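Local atomic coordinates of uncharacterized protein Atu1872 (Agrobacterium tumefaciens, PDB entry 2QNT), a protein that is of unknown function but belongs to the glyoxalase/bleomycin resistance protein/dioxygenase family, whose members are mostly metal-dependent enzymes or drug-binding proteins. Residues R110-Y115 and I122-S127. Residues are numbered along the deposited sequence; the frame is centred on the assembly and turned at random. Where two conformers were deposited one is given.
Sequences RVFRFY and IEVGES. With EPE (4-(2-hydroxyethyl)-1-piperazine ethanesulfonic acid), chain B.
Phe-114 lays one ring face over Ile-122 CB, 4.0 Å from the ring centroid, while Val-124 CG2 meets the ring edge at CE2. The strands pair as the antiparallel hairpin at the centre of the second four-stranded sheet, flanked by strands 76-82 and 98-104, in a βαβββ unit of this glyoxalase-like fold. Phe-112, one hydrogen-bonded pair along, turns a face to Val-124 CB, and helix 85-92 packs on this apolar side, where Phe-89 meets Phe-112 edge-to-face. Phe-114 has CG between backbone N and carbonyl carbon (chi1 55°).

The opposite face, with Val-111, Arg-113 and Glu-123, carries a buried salt bridge. Arg-113, extended from CG to NE, runs beside Glu-123, NE to OE1 2.8 Å; OE1 lies near the guanidinium plane, yet NE approaches from above the carboxylate, the two planes being 86° apart. Val-111 CG2 covers the guanidinium centre, and His-100 and Gln-105 take NH1. A HEPES molecule, probably from the crystallisation liquor, adds its hydroxyl O8, which donates to Glu-123 OE1 (2.7 Å) and accepts from Arg-113 NH2. At the hairpin's open end, Glu-126 OE2 receives Arg-110 N on its anti side, 2.8 Å away and nearly straight at 173°, while Arg-110 NH2 pairs with Asp-86 OD1.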
loop_
_atom_site.group_PDB
_atom_site.type_symbol
_atom_site.label_atom_id
_atom_site.label_comp_id
_atom_site.label_asym_id
_atom_site.label_seq_id
_atom_site.Cartn_x
_atom_site.Cartn_y
_atom_site.Cartn_z
ATOM N N ARG A 110 -10.478 1.047 18.687
ATOM C CA ARG A 110 -10.020 -0.307 18.965
ATOM C C ARG A 110 -9.511 -0.972 17.690
ATOM O O ARG A 110 -10.239 -1.040 16.686
ATOM C CB ARG A 110 -11.160 -1.112 19.561
ATOM C CG ARG A 110 -11.652 -0.531 20.866
ATOM C CD ARG A 110 -12.918 -1.177 21.318
ATOM N NE ARG A 110 -12.710 -2.557 21.676
ATOM C CZ ARG A 110 -13.451 -3.578 21.266
ATOM N NH1 ARG A 110 -14.498 -3.387 20.446
ATOM N NH2 ARG A 110 -13.140 -4.793 21.709
ATOM N N VAL A 111 -8.257 -1.435 17.737
ATOM C CA VAL A 111 -7.642 -2.113 16.608
ATOM C C VAL A 111 -6.819 -3.286 17.059
ATOM O O VAL A 111 -6.374 -3.343 18.190
ATOM C CB VAL A 111 -6.733 -1.148 15.758
ATOM C CG1 VAL A 111 -7.385 0.238 15.626
ATOM C CG2 VAL A 111 -5.332 -1.024 16.310
ATOM N N PHE A 112 -6.557 -4.224 16.146
ATOM C CA PHE A 112 -5.520 -5.224 16.363
ATOM C C PHE A 112 -4.583 -5.234 15.182
ATOM O O PHE A 112 -4.922 -4.765 14.108
ATOM C CB PHE A 112 -6.094 -6.618 16.682
ATOM C CG PHE A 112 -6.910 -7.284 15.596
ATOM C CD1 PHE A 112 -6.414 -8.405 14.928
ATOM C CD2 PHE A 112 -8.203 -6.898 15.344
ATOM C CE1 PHE A 112 -7.188 -9.089 14.000
ATOM C CE2 PHE A 112 -8.977 -7.597 14.416
ATOM C CZ PHE A 112 -8.450 -8.675 13.746
ATOM N N ARG A 113 -3.368 -5.738 15.394
ATOM C CA ARG A 113 -2.324 -5.696 14.365
ATOM C C ARG A 113 -1.617 -7.049 14.337
ATOM O O ARG A 113 -1.489 -7.722 15.371
ATOM C CB ARG A 113 -1.346 -4.572 14.629
ATOM C CG ARG A 113 -2.006 -3.192 14.632
ATOM C CD ARG A 113 -1.004 -2.052 14.664
ATOM N NE ARG A 113 -1.633 -0.723 14.665
ATOM C CZ ARG A 113 -1.791 0.038 15.740
ATOM N NH1 ARG A 113 -1.416 -0.364 16.955
ATOM N NH2 ARG A 113 -2.318 1.251 15.646
ATOM N N PHE A 114 -1.189 -7.466 13.147
ATOM C CA PHE A 114 -0.690 -8.807 12.931
ATOM C C PHE A 114 0.072 -8.866 11.642
ATOM O O PHE A 114 0.089 -7.921 10.867
ATOM C CB PHE A 114 -1.829 -9.829 12.937
ATOM C CG PHE A 114 -2.926 -9.538 11.956
ATOM C CD1 PHE A 114 -2.943 -10.147 10.708
ATOM C CD2 PHE A 114 -3.968 -8.703 12.280
ATOM C CE1 PHE A 114 -3.947 -9.893 9.815
ATOM C CE2 PHE A 114 -4.980 -8.455 11.367
ATOM C CZ PHE A 114 -4.955 -9.066 10.133
ATOM N N TYR A 115 0.684 -10.008 11.381
ATOM C CA TYR A 115 1.448 -10.213 10.154
ATOM C C TYR A 115 0.673 -11.035 9.144
ATOM O O TYR A 115 -0.054 -11.964 9.518
ATOM C CB TYR A 115 2.739 -10.968 10.449
ATOM C CG TYR A 115 3.678 -10.221 11.352
ATOM C CD1 TYR A 115 4.327 -9.072 10.929
ATOM C CD2 TYR A 115 3.870 -10.629 12.657
ATOM C CE1 TYR A 115 5.193 -8.380 11.783
ATOM C CE2 TYR A 115 4.707 -9.949 13.509
ATOM C CZ TYR A 115 5.370 -8.821 13.065
ATOM O OH TYR A 115 6.213 -8.136 13.917
ATOM N N ILE A 122 -0.208 -5.693 9.148
ATOM C CA ILE A 122 -1.619 -5.386 8.932
ATOM C C ILE A 122 -2.299 -4.901 10.197
ATOM O O ILE A 122 -2.096 -5.451 11.282
ATOM C CB ILE A 122 -2.412 -6.629 8.480
ATOM C CG1 ILE A 122 -1.991 -7.058 7.078
ATOM C CG2 ILE A 122 -3.916 -6.345 8.499
ATOM C CD1 ILE A 122 -2.474 -8.433 6.713
ATOM N N GLU A 123 -3.146 -3.897 10.029
ATOM C CA GLU A 123 -4.026 -3.429 11.103
ATOM C C GLU A 123 -5.448 -3.600 10.658
ATOM O O GLU A 123 -5.784 -3.264 9.528
ATOM C CB GLU A 123 -3.743 -1.949 11.391
ATOM C CG GLU A 123 -4.700 -1.355 12.421
ATOM C CD GLU A 123 -4.396 0.056 12.790
ATOM O OE1 GLU A 123 -3.233 0.479 12.664
ATOM O OE2 GLU A 123 -5.378 0.727 13.179
ATOM N N VAL A 124 -6.273 -4.117 11.581
ATOM C CA VAL A 124 -7.720 -4.140 11.421
ATOM C C VAL A 124 -8.296 -3.333 12.559
ATOM O O VAL A 124 -8.162 -3.702 13.721
ATOM C CB VAL A 124 -8.280 -5.565 11.378
ATOM C CG1 VAL A 124 -9.811 -5.556 11.380
ATOM C CG2 VAL A 124 -7.732 -6.352 10.196
ATOM N N GLY A 125 -8.992 -2.265 12.213
ATOM C CA GLY A 125 -9.627 -1.394 13.183
ATOM C C GLY A 125 -11.114 -1.350 13.037
ATOM O O GLY A 125 -11.677 -1.622 11.955
ATOM N N GLU A 126 -11.769 -0.953 14.124
ATOM C CA GLU A 126 -13.196 -0.691 14.019
ATOM C C GLU A 126 -13.424 0.458 13.064
ATOM O O GLU A 126 -12.581 1.339 12.906
ATOM C CB GLU A 126 -13.829 -0.399 15.370
ATOM C CG GLU A 126 -13.316 0.842 16.049
ATOM C CD GLU A 126 -13.966 1.034 17.394
ATOM O OE1 GLU A 126 -15.196 0.796 17.504
ATOM O OE2 GLU A 126 -13.258 1.396 18.337
ATOM N N SER A 127 -14.597 0.464 12.451
ATOM C CA SER A 127 -14.921 1.425 11.422
ATOM C C SER A 127 -14.938 2.819 12.029
ATOM O O SER A 127 -15.371 3.016 13.167
ATOM C CB SER A 127 -16.294 1.074 10.809
ATOM O OG SER A 127 -16.121 0.018 9.872
HETATM N N1 EPE B . -6.398 7.143 12.028
HETATM C C2 EPE B . -6.825 5.869 11.453
HETATM C C3 EPE B . -5.645 5.243 10.772
HETATM N N4 EPE B . -4.550 4.954 11.715
HETATM C C5 EPE B . -4.123 6.224 12.295
HETATM C C6 EPE B . -5.285 6.925 12.979
HETATM C C7 EPE B . -3.445 4.262 11.089
HETATM C C8 EPE B . -2.339 3.828 12.023
HETATM O O8 EPE B . -2.835 3.072 13.087
HETATM C C9 EPE B . -7.597 7.680 12.694
HETATM C C10 EPE B . -7.319 9.036 13.292
HETATM S S EPE B . -8.835 9.774 13.906
HETATM O O1S EPE B . -9.288 8.883 14.963
HETATM O O2S EPE B . -9.741 9.793 12.768
HETATM O O3S EPE B . -8.394 11.078 14.348
#